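Side-chain contact in dienelactone hydrolase (Anabaena variabilis, PDB 2O2G), which probably acts as a hydrolase of the dienelactone hydrolase family, with the alpha/beta-hydrolase fold: residues V29-N32 / G33-G36. Sequence-based numbering, arbitrary orientation.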
loop_
_atom_site.group_PDB
_atom_site.type_symbol
_atom_site.label_atom_id
_atom_site.label_comp_id
_atom_site.label_asym_id
_atom_site.label_seq_id
_atom_site.Cartn_x
_atom_site.Cartn_y
_atom_site.Cartn_z
ATOM N N VAL A 29 4.856 -7.580 11.125
ATOM C CA VAL A 29 4.188 -8.755 11.713
ATOM C C VAL A 29 4.269 -9.896 10.699
ATOM O O VAL A 29 3.905 -9.704 9.555
ATOM C CB VAL A 29 2.690 -8.510 11.998
ATOM C CG1 VAL A 29 2.046 -9.777 12.530
ATOM C CG2 VAL A 29 2.494 -7.388 12.966
ATOM N N ILE A 30 4.704 -11.085 11.125
ATOM C CA ILE A 30 4.811 -12.230 10.202
ATOM C C ILE A 30 4.142 -13.443 10.814
ATOM O O ILE A 30 4.757 -14.114 11.656
ATOM C CB ILE A 30 6.285 -12.620 9.911
ATOM C CG1 ILE A 30 7.059 -11.453 9.315
ATOM C CG2 ILE A 30 6.332 -13.818 8.906
ATOM C CD1 ILE A 30 8.557 -11.660 9.217
ATOM N N PRO A 31 2.874 -13.702 10.462
ATOM C CA PRO A 31 2.298 -14.911 11.078
ATOM C C PRO A 31 3.011 -16.192 10.678
ATOM O O PRO A 31 3.589 -16.264 9.611
ATOM C CB PRO A 31 0.866 -14.946 10.530
ATOM C CG PRO A 31 0.582 -13.544 9.978
ATOM C CD PRO A 31 1.910 -13.005 9.578
ATOM N N ASN A 32 2.917 -17.214 11.522
ATOM C CA ASN A 32 3.534 -18.509 11.236
ATOM C C ASN A 32 3.024 -19.042 9.906
ATOM O O ASN A 32 1.828 -18.937 9.610
ATOM C CB ASN A 32 3.228 -19.508 12.364
ATOM C CG ASN A 32 3.869 -19.112 13.685
ATOM O OD1 ASN A 32 4.834 -18.349 13.707
ATOM N ND2 ASN A 32 3.337 -19.635 14.795
ATOM N N GLY A 33 3.924 -19.595 9.102
ATOM C CA GLY A 33 3.555 -20.139 7.805
ATOM C C GLY A 33 3.231 -19.126 6.717
ATOM O O GLY A 33 2.731 -19.505 5.653
ATOM N N ALA A 34 3.516 -17.844 6.941
ATOM C CA ALA A 34 3.203 -16.843 5.915
ATOM C C ALA A 34 4.090 -16.992 4.672
ATOM O O ALA A 34 5.277 -17.306 4.761
ATOM C CB ALA A 34 3.308 -15.401 6.468
ATOM N N THR A 35 3.468 -16.747 3.533
ATOM C CA THR A 35 4.116 -16.779 2.223
ATOM C C THR A 35 4.115 -15.393 1.527
ATOM O O THR A 35 4.957 -15.152 0.675
ATOM C CB THR A 35 3.429 -17.798 1.299
ATOM O OG1 THR A 35 2.116 -17.337 0.958
ATOM C CG2 THR A 35 3.319 -19.149 1.981
ATOM N N GLY A 36 3.195 -14.502 1.894
ATOM C CA GLY A 36 3.121 -13.173 1.297
ATOM C C GLY A 36 3.271 -12.095 2.344
ATOM O O GLY A 36 2.999 -12.340 3.538
#
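P31 and A34 close a type II beta turn, the amide N of A34 bonding to the carbonyl O of P31 at 3.1 Å. The bond is bent, 142° at the hydrogen, and the donor lies 34° from the carbonyl plane. N32 and G33 hold the two corner positions, and G33 takes the positive phi of 73° that suits this turn type at its third residue.

The A34 methyl points back across the turn and does most of the side-chain work. Its CB sits 3.3 Å from the O of P31, and 4.2 Å from CD of the proline ring. I30 joins from the residue before the turn: CG1 lies beside the backbone N, which leaves CG2 anti to it, and CG2 touches A34 CB at 4.2 Å. Outside the turn, A34 also packs on L114 and I30 on T111.

The turn lies in the link between strands 22-29 and 36-41, which are not neighbours in the sheet: strand 66-70 lies between them. I30, P31 and A34 form a small apolar cluster in which A34 is buried. One bent backbone hydrogen bond closes the turn and the apolar contacts are modest, so its shape rests chiefly on the backbone.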